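Local coordinates for phosphonopyruvate hydrolase (Variovorax sp., PDB 2HJP) that hydrolyses phosphonopyruvate to pyruvate and phosphate, cleaving its phosphorus-carbon bond with the help of a divalent metal cation, at the interface of chains A and B and the interface of chains A and C. Sequence-based numbering; all coordinates share one arbitrary frame. Chains: chain A/B/C, Phosphonopyruvate hydrolase.

Contact 1: the interface of chains A and B. Residues chain A 87-88, 91, 114-115; chain B 87-88, 91, 114-115.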
ATOM      1  N   GLY A  87     -15.543 -11.535   3.512  1.00 24.72           N
ATOM      2  CA  GLY A  87     -16.887 -11.015   3.360  1.00 22.34           C
ATOM      3  C   GLY A  87     -17.801 -12.095   2.831  1.00 22.71           C
ATOM      4  O   GLY A  87     -17.522 -13.278   3.036  1.00 22.24           O
ATOM      5  N   ASN A  88     -18.878 -11.720   2.158  1.00 20.15           N
ATOM      6  CA  ASN A  88     -19.794 -12.726   1.670  1.00 19.69           C
ATOM      7  C   ASN A  88     -19.431 -13.073   0.216  1.00 18.60           C
ATOM      8  O   ASN A  88     -18.422 -12.644  -0.310  1.00 20.07           O
ATOM      9  CB  ASN A  88     -21.244 -12.199   1.748  1.00 17.95           C
ATOM     10  CG  ASN A  88     -21.448 -10.909   0.951  1.00 19.09           C
ATOM     11  OD1 ASN A  88     -20.672 -10.578   0.022  1.00 17.85           O
ATOM     12  ND2 ASN A  88     -22.488 -10.160   1.316  1.00 18.92           N
ATOM     13  N   ASN A  91     -18.123 -10.233  -1.929  1.00 16.44           N
ATOM     14  CA  ASN A  91     -16.727  -9.863  -1.698  1.00 18.64           C
ATOM     15  C   ASN A  91     -15.864 -10.926  -2.377  1.00 17.44           C
ATOM     16  O   ASN A  91     -14.909 -10.585  -3.024  1.00 19.54           O
ATOM     17  CB  ASN A  91     -16.408  -9.827  -0.187  1.00 18.45           C
ATOM     18  CG  ASN A  91     -17.151  -8.735   0.513  1.00 22.79           C
ATOM     19  OD1 ASN A  91     -16.777  -7.553   0.389  1.00 26.98           O
ATOM     20  ND2 ASN A  91     -18.219  -9.075   1.211  1.00 21.61           N
ATOM     21  N   PHE A 114     -18.098 -15.077   9.764  1.00 33.29           N
ATOM     22  CA  PHE A 114     -17.194 -13.966   9.936  1.00 34.58           C
ATOM     23  C   PHE A 114     -18.026 -12.720   9.927  1.00 33.74           C
ATOM     24  O   PHE A 114     -18.851 -12.557   9.071  1.00 32.96           O
ATOM     25  CB  PHE A 114     -16.212 -13.873   8.782  1.00 37.07           C
ATOM     26  CG  PHE A 114     -15.575 -12.532   8.676  1.00 41.79           C
ATOM     27  CD1 PHE A 114     -14.588 -12.161   9.589  1.00 42.57           C
ATOM     28  CD2 PHE A 114     -16.097 -11.572   7.786  1.00 42.74           C
ATOM     29  CE1 PHE A 114     -14.128 -10.855   9.652  1.00 44.68           C
ATOM     30  CE2 PHE A 114     -15.661 -10.259   7.818  1.00 44.99           C
ATOM     31  CZ  PHE A 114     -14.673  -9.877   8.753  1.00 45.13           C
ATOM     32  N   PRO A 115     -17.795 -11.815  10.870  1.00 34.12           N
ATOM     33  CA  PRO A 115     -16.801 -11.926  11.940  1.00 34.86           C
ATOM     34  C   PRO A 115     -17.288 -12.836  13.041  1.00 37.26           C
ATOM     35  O   PRO A 115     -18.471 -13.186  13.096  1.00 34.69           O
ATOM     36  CB  PRO A 115     -16.670 -10.495  12.448  1.00 35.35           C
ATOM     37  CG  PRO A 115     -18.077  -9.888  12.147  1.00 34.41           C
ATOM     38  CD  PRO A 115     -18.376 -10.456  10.792  1.00 33.28           C
TER
ATOM     39  N   GLY B  87     -15.588  -5.286  10.774  1.00 24.72           N
ATOM     40  CA  GLY B  87     -15.566  -6.520  11.532  1.00 22.34           C
ATOM     41  C   GLY B  87     -16.322  -6.343  12.827  1.00 22.71           C
ATOM     42  O   GLY B  87     -17.205  -5.486  12.900  1.00 22.24           O
ATOM     43  N   ASN B  88     -15.998  -7.125  13.846  1.00 20.15           N
ATOM     44  CA  ASN B  88     -16.726  -7.007  15.089  1.00 19.69           C
ATOM     45  C   ASN B  88     -15.968  -6.054  16.028  1.00 18.60           C
ATOM     46  O   ASN B  88     -15.003  -5.417  15.649  1.00 20.07           O
ATOM     47  CB  ASN B  88     -16.875  -8.398  15.745  1.00 17.95           C
ATOM     48  CG  ASN B  88     -15.528  -9.070  16.017  1.00 19.09           C
ATOM     49  OD1 ASN B  88     -14.465  -8.408  16.102  1.00 17.85           O
ATOM     50  ND2 ASN B  88     -15.557 -10.397  16.142  1.00 18.92           N
ATOM     51  N   ASN B  91     -12.182  -6.142  15.835  1.00 16.44           N
ATOM     52  CA  ASN B  91     -11.595  -5.440  14.694  1.00 18.64           C
ATOM     53  C   ASN B  91     -11.659  -3.945  15.007  1.00 17.44           C
ATOM     54  O   ASN B  91     -10.702  -3.254  14.777  1.00 19.54           O
ATOM     55  CB  ASN B  91     -12.386  -5.731  13.401  1.00 18.45           C
ATOM     56  CG  ASN B  91     -12.274  -7.164  12.990  1.00 22.79           C
ATOM     57  OD1 ASN B  91     -11.225  -7.577  12.461  1.00 26.98           O
ATOM     58  ND2 ASN B  91     -13.299  -7.955  13.252  1.00 21.61           N
ATOM     59  N   PHE B 114     -22.800  -7.022   9.003  1.00 33.29           N
ATOM     60  CA  PHE B 114     -21.807  -7.107   7.961  1.00 34.58           C
ATOM     61  C   PHE B 114     -21.180  -8.464   8.064  1.00 33.74           C
ATOM     62  O   PHE B 114     -20.814  -8.875   9.130  1.00 32.96           O
ATOM     63  CB  PHE B 114     -20.710  -6.077   8.160  1.00 37.07           C
ATOM     64  CG  PHE B 114     -19.470  -6.404   7.406  1.00 41.79           C
ATOM     65  CD1 PHE B 114     -19.434  -6.222   6.023  1.00 42.57           C
ATOM     66  CD2 PHE B 114     -18.408  -7.073   8.048  1.00 42.74           C
ATOM     67  CE1 PHE B 114     -18.381  -6.710   5.265  1.00 44.68           C
ATOM     68  CE2 PHE B 114     -17.339  -7.572   7.325  1.00 44.99           C
ATOM     69  CZ  PHE B 114     -17.308  -7.404   5.922  1.00 45.13           C
ATOM     70  N   PRO B 115     -21.029  -9.163   6.946  1.00 34.12           N
ATOM     71  CA  PRO B 115     -21.433  -8.733   5.605  1.00 34.86           C
ATOM     72  C   PRO B 115     -22.921  -8.891   5.410  1.00 37.26           C
ATOM     73  O   PRO B 115     -23.598  -9.545   6.210  1.00 34.69           O
ATOM     74  CB  PRO B 115     -20.671  -9.681   4.687  1.00 35.35           C
ATOM     75  CG  PRO B 115     -20.517 -10.965   5.563  1.00 34.41           C
ATOM     76  CD  PRO B 115     -20.197 -10.386   6.908  1.00 33.28           C
TER

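Contact 2: the interface of chains A and C. Residues chain A 24-26, 29, 73, 272, 275-276; chain C 23, 48-51, 239, 243.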
ATOM      1  N   ASN A  24       7.358 -14.210   3.934  1.00 15.69           N
ATOM      2  CA  ASN A  24       7.943 -13.200   3.041  1.00 16.17           C
ATOM      3  C   ASN A  24       8.542 -13.896   1.824  1.00 15.15           C
ATOM      4  O   ASN A  24       8.587 -15.107   1.819  1.00 15.51           O
ATOM      5  CB  ASN A  24       8.980 -12.299   3.734  1.00 13.53           C
ATOM      6  CG  ASN A  24      10.085 -13.049   4.325  1.00 13.06           C
ATOM      7  OD1 ASN A  24      10.637 -13.882   3.698  1.00 14.15           O
ATOM      8  ND2 ASN A  24      10.446 -12.716   5.563  1.00 13.64           N
ATOM      9  N   PRO A  25       8.924 -13.142   0.762  1.00 16.69           N
ATOM     10  CA  PRO A  25       9.501 -13.749  -0.466  1.00 17.72           C
ATOM     11  C   PRO A  25      10.834 -14.507  -0.226  1.00 18.30           C
ATOM     12  O   PRO A  25      11.117 -15.499  -0.897  1.00 16.01           O
ATOM     13  CB  PRO A  25       9.707 -12.551  -1.385  1.00 17.29           C
ATOM     14  CG  PRO A  25       8.522 -11.637  -1.015  1.00 15.62           C
ATOM     15  CD  PRO A  25       8.578 -11.731   0.516  1.00 16.89           C
ATOM     16  N   LEU A  26      11.649 -14.021   0.716  1.00 17.95           N
ATOM     17  CA  LEU A  26      12.909 -14.699   0.977  1.00 16.87           C
ATOM     18  C   LEU A  26      12.630 -16.137   1.499  1.00 16.24           C
ATOM     19  O   LEU A  26      13.222 -17.104   1.039  1.00 15.23           O
ATOM     20  CB  LEU A  26      13.813 -13.885   1.968  1.00 16.21           C
ATOM     21  CG  LEU A  26      15.157 -14.508   2.425  1.00 15.36           C
ATOM     22  CD1 LEU A  26      16.043 -14.734   1.248  1.00 15.37           C
ATOM     23  CD2 LEU A  26      15.896 -13.636   3.440  1.00 14.88           C
ATOM     24  N   LYS A  29      11.446 -18.236  -1.242  1.00 17.41           N
ATOM     25  CA  LYS A  29      12.576 -18.672  -2.066  1.00 15.43           C
ATOM     26  C   LYS A  29      13.316 -19.842  -1.393  1.00 16.47           C
ATOM     27  O   LYS A  29      13.722 -20.813  -2.078  1.00 14.81           O
ATOM     28  CB  LYS A  29      13.520 -17.494  -2.334  1.00 16.49           C
ATOM     29  CG  LYS A  29      14.735 -17.803  -3.254  1.00 18.61           C
ATOM     30  CD  LYS A  29      15.412 -16.455  -3.647  1.00 21.92           C
ATOM     31  CE  LYS A  29      16.432 -16.606  -4.766  1.00 27.15           C
ATOM     32  NZ  LYS A  29      17.033 -15.273  -5.118  1.00 27.48           N
ATOM     33  N   THR A  73       8.625 -13.795  -6.992  1.00 19.65           N
ATOM     34  CA  THR A  73       9.944 -14.269  -6.600  1.00 18.85           C
ATOM     35  C   THR A  73      10.123 -15.780  -6.885  1.00 19.25           C
ATOM     36  O   THR A  73      11.198 -16.183  -7.224  1.00 19.71           O
ATOM     37  CB  THR A  73      10.145 -14.012  -5.086  1.00 17.71           C
ATOM     38  OG1 THR A  73      10.093 -12.605  -4.862  1.00 18.91           O
ATOM     39  CG2 THR A  73      11.506 -14.540  -4.529  1.00 16.82           C
ATOM     40  N   ILE A 272      23.444 -13.831   2.065  1.00 18.50           N
ATOM     41  CA  ILE A 272      22.163 -13.110   1.909  1.00 17.44           C
ATOM     42  C   ILE A 272      22.195 -12.309   0.589  1.00 18.04           C
ATOM     43  O   ILE A 272      21.181 -12.251  -0.171  1.00 17.13           O
ATOM     44  CB  ILE A 272      21.955 -12.130   3.087  1.00 21.17           C
ATOM     45  CG1 ILE A 272      22.113 -12.892   4.400  1.00 18.64           C
ATOM     46  CG2 ILE A 272      20.555 -11.465   2.973  1.00 17.47           C
ATOM     47  CD1 ILE A 272      22.236 -12.011   5.640  1.00 33.31           C
ATOM     48  N   LEU A 275      21.180 -14.522  -2.138  1.00 17.09           N
ATOM     49  CA  LEU A 275      19.765 -14.862  -2.072  1.00 19.88           C
ATOM     50  C   LEU A 275      18.923 -13.682  -2.571  1.00 21.22           C
ATOM     51  O   LEU A 275      17.793 -13.860  -3.014  1.00 19.92           O
ATOM     52  CB  LEU A 275      19.366 -15.200  -0.624  1.00 19.40           C
ATOM     53  CG  LEU A 275      19.666 -16.667  -0.229  1.00 23.15           C
ATOM     54  CD1 LEU A 275      19.532 -16.824   1.265  1.00 18.63           C
ATOM     55  CD2 LEU A 275      18.697 -17.618  -0.978  1.00 20.65           C
ATOM     56  N   GLN A 276      19.492 -12.486  -2.500  1.00 21.40           N
ATOM     57  CA  GLN A 276      18.825 -11.295  -2.993  1.00 21.46           C
ATOM     58  C   GLN A 276      18.862 -11.130  -4.521  1.00 21.06           C
ATOM     59  O   GLN A 276      18.280 -10.206  -5.050  1.00 20.49           O
ATOM     60  CB  GLN A 276      19.475 -10.058  -2.352  1.00 21.20           C
ATOM     61  CG  GLN A 276      19.006  -9.744  -0.915  1.00 17.65           C
ATOM     62  CD  GLN A 276      19.877  -8.611  -0.331  1.00 21.36           C
ATOM     63  OE1 GLN A 276      21.131  -8.718  -0.303  1.00 21.40           O
ATOM     64  NE2 GLN A 276      19.237  -7.521   0.102  1.00 18.13           N
TER
ATOM     65  N   HIS C  23      13.414  -6.924  10.336  1.00 15.36           N
ATOM     66  CA  HIS C  23      12.792  -6.886   8.985  1.00 15.94           C
ATOM     67  C   HIS C  23      11.237  -6.972   9.082  1.00 16.57           C
ATOM     68  O   HIS C  23      10.517  -6.950   8.057  1.00 18.15           O
ATOM     69  CB  HIS C  23      13.379  -7.992   8.067  1.00 13.81           C
ATOM     70  CG  HIS C  23      13.477  -9.344   8.707  1.00 14.85           C
ATOM     71  ND1 HIS C  23      14.542  -9.720   9.520  1.00 16.62           N
ATOM     72  CD2 HIS C  23      12.677 -10.429   8.613  1.00 14.53           C
ATOM     73  CE1 HIS C  23      14.379 -10.982   9.891  1.00 15.39           C
ATOM     74  NE2 HIS C  23      13.253 -11.429   9.359  1.00 16.61           N
ATOM     75  N   ALA C  48      16.384  -7.614   1.756  1.00 14.76           N
ATOM     76  CA  ALA C  48      16.772  -9.032   1.733  1.00 13.17           C
ATOM     77  C   ALA C  48      15.519  -9.891   1.944  1.00 13.80           C
ATOM     78  O   ALA C  48      15.342 -10.944   1.292  1.00 13.22           O
ATOM     79  CB  ALA C  48      17.836  -9.327   2.827  1.00 11.33           C
ATOM     80  N   SER C  49      14.622  -9.459   2.827  1.00 13.24           N
ATOM     81  CA  SER C  49      13.418 -10.255   3.102  1.00 12.48           C
ATOM     82  C   SER C  49      12.479 -10.353   1.867  1.00 13.95           C
ATOM     83  O   SER C  49      11.713 -11.301   1.723  1.00 13.21           O
ATOM     84  CB  SER C  49      12.688  -9.697   4.334  1.00 14.67           C
ATOM     85  OG  SER C  49      12.006  -8.510   4.036  1.00 14.72           O
ATOM     86  N   TYR C  50      12.662  -9.426   0.930  1.00 15.71           N
ATOM     87  CA  TYR C  50      11.944  -9.367  -0.349  1.00 15.93           C
ATOM     88  C   TYR C  50      12.769  -9.997  -1.426  1.00 16.82           C
ATOM     89  O   TYR C  50      12.361 -10.046  -2.562  1.00 17.17           O
ATOM     90  CB  TYR C  50      11.643  -7.895  -0.721  1.00 16.42           C
ATOM     91  CG  TYR C  50      10.299  -7.496  -0.126  1.00 17.99           C
ATOM     92  CD1 TYR C  50       9.094  -7.762  -0.810  1.00 18.15           C
ATOM     93  CD2 TYR C  50      10.217  -6.919   1.144  1.00 15.56           C
ATOM     94  CE1 TYR C  50       7.841  -7.464  -0.216  1.00 16.19           C
ATOM     95  CE2 TYR C  50       8.942  -6.612   1.762  1.00 15.94           C
ATOM     96  CZ  TYR C  50       7.792  -6.886   1.077  1.00 16.77           C
ATOM     97  OH  TYR C  50       6.574  -6.585   1.632  1.00 12.96           O
ATOM     98  N   ALA C  51      13.951 -10.490  -1.079  1.00 16.38           N
ATOM     99  CA  ALA C  51      14.786 -11.136  -2.070  1.00 17.35           C
ATOM    100  C   ALA C  51      15.126 -10.229  -3.256  1.00 16.69           C
ATOM    101  O   ALA C  51      15.048 -10.662  -4.431  1.00 17.57           O
ATOM    102  CB  ALA C  51      14.099 -12.519  -2.592  1.00 16.18           C
ATOM    103  N   ILE C 239      18.087 -10.912   9.988  1.00 15.92           N
ATOM    104  CA  ILE C 239      17.736 -11.644   8.743  1.00 19.08           C
ATOM    105  C   ILE C 239      18.706 -12.863   8.559  1.00 18.48           C
ATOM    106  O   ILE C 239      18.338 -13.944   8.040  1.00 18.07           O
ATOM    107  CB  ILE C 239      17.748 -10.669   7.467  1.00 17.02           C
ATOM    108  CG1 ILE C 239      17.087 -11.359   6.272  1.00 15.22           C
ATOM    109  CG2 ILE C 239      19.146 -10.248   7.127  1.00 13.70           C
ATOM    110  CD1 ILE C 239      15.573 -11.505   6.379  1.00 16.14           C
ATOM    111  N   VAL C 243      17.491 -16.658   8.155  1.00 17.58           N
ATOM    112  CA  VAL C 243      17.847 -17.452   7.001  1.00 18.06           C
ATOM    113  C   VAL C 243      18.517 -18.747   7.433  1.00 18.53           C
ATOM    114  O   VAL C 243      18.155 -19.827   6.947  1.00 19.63           O
ATOM    115  CB  VAL C 243      18.786 -16.673   5.997  1.00 17.14           C
ATOM    116  CG1 VAL C 243      19.490 -17.637   5.045  1.00 21.13           C
ATOM    117  CG2 VAL C 243      17.982 -15.686   5.180  1.00 17.16           C
TER
HETATM  118  O   HOH W   1      12.399 -11.412  -5.625  1.00 24.95           O
HETATM  119  O   HOH W   2      16.230  -9.943  -7.219  1.00 25.77           O
HETATM  120  O   HOH W   3       9.716  -9.536  -3.754  1.00 27.41           O

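Contact 1: the interface of chains A and B
With chi1 at 161°, CG of A:Phe114 stands anti to its backbone N and beside the carbonyl carbon, and B:Phe114 adopts the same torsion, so that the CE2 margins of the two rings meet at the local two-fold axis. The patch is an apolar part of a two-fold interface between identical subunits of the homo-oligomer. The side chains cross obliquely, with the ring planes nearly perpendicular (about 86°), and the rings meet at their margins instead of stacking. At the closest approach, CE2 of A:Phe114 lies 3.2 Å from CE2 of B:Phe114, a tight meeting. CZ of each phenyl lies in the plane of the other at its edge, so neither ring offers its face to its partner.

One face of each phenyl is instead turned to the proline that follows it in its own chain. The peptide bond between the two residues is cis, and CD of A:Pro115 lies 3.9 Å above the plane of A:Phe114, over its centre; the cis bond probably helps to set this position. This intrachain packing probably limits the swing of the phenyl and keeps its CE2 edge turned to the partner.

The prolines also carry the outer part of the patch. CD of A:Pro115 sits 3.3 Å from the carbonyl O of B:Phe114, while its CB and CG reach the loop at B:Gly87 and B:Asn88. There CB of A:Pro115 comes within 3.7 Å of the backbone N of B:Asn88, and the B:Asn88 side chain slides past the proline in the opposite direction. Its CG takes the crowded position between backbone N and carbonyl carbon (chi1 58°). This turns OD1 back to cap the start of helix 89-102, accepting a hydrogen bond from the backbone N of B:Asn91 nearly along the C=O axis. The amide is thereby held beside the proline. On the opposite half, ND2 of A:Asn88 lies 3.9 Å from CB of B:Pro115.

Contact 2: the interface of chains A and C
A:Leu26 crosses C:Val243 at about a right angle, bringing its CD2 methyl to 3.4 Å from CG2 of the valine, a tight fit. The pair belongs to a second two-fold interface between identical subunits, where helix packing is joined by a backbone hydrogen bond and water bridges. CG of A:Leu26 is anti to the backbone N (chi1 176°), so the side chain extends across the carbonyl O of C:Ala48 toward helix 237-256, where CD2 also touches CD1 of C:Ile239. A:Leu275 meets the other branch of C:Val243 tip to tip, CD1 against CG1. A:Ile272 crosses C:Ile239 obliquely and presses its CG2 to 3.5 Å from CB of C:Ala48.

A:Gln276 runs extended beyond CG and lies along C:Ala48, with CG 3.5 Å from the alanine CA and the amide end beside its backbone N. An alanine here would probably loosen the packing around C:Ala48, since CG and the carboxamide that flank its backbone would be gone.

At the start of helix 25-34, the backbone N of A:Leu26 donates a hydrogen bond of 2.9 Å to O of C:Ser49, approaching from above the carbonyl plane. A:Pro25 lies side by side with C:Tyr50, pointing the same way. Water links the farther margin: one molecule joins OG1 of A:Thr73 to O of C:Ala51, and another bridges O of A:Gln276 to that same carbonyl, at 3.0 Å from the A:Gln276 O.

Contact 1 and contact 2 lie about 33 Å apart on chain A, share no residues, and face different partners. Contact 1 draws on the 87-91 and 114-115 segments, contact 2 on the start of helix 25-34, A:Thr73 and helix 269-275 with A:Gln276 just after it, against helices 43-49 and 237-256 of chain C. Two separate two-fold interfaces on one subunit fit the four-copy assembly and the dimers and tetramers reported for this enzyme. Contact 1, centred about 13 Å from the proposed nucleophile A:Asp54, is nearer than contact 2 at about 22 Å, though the structure alone does not show that either influences catalysis.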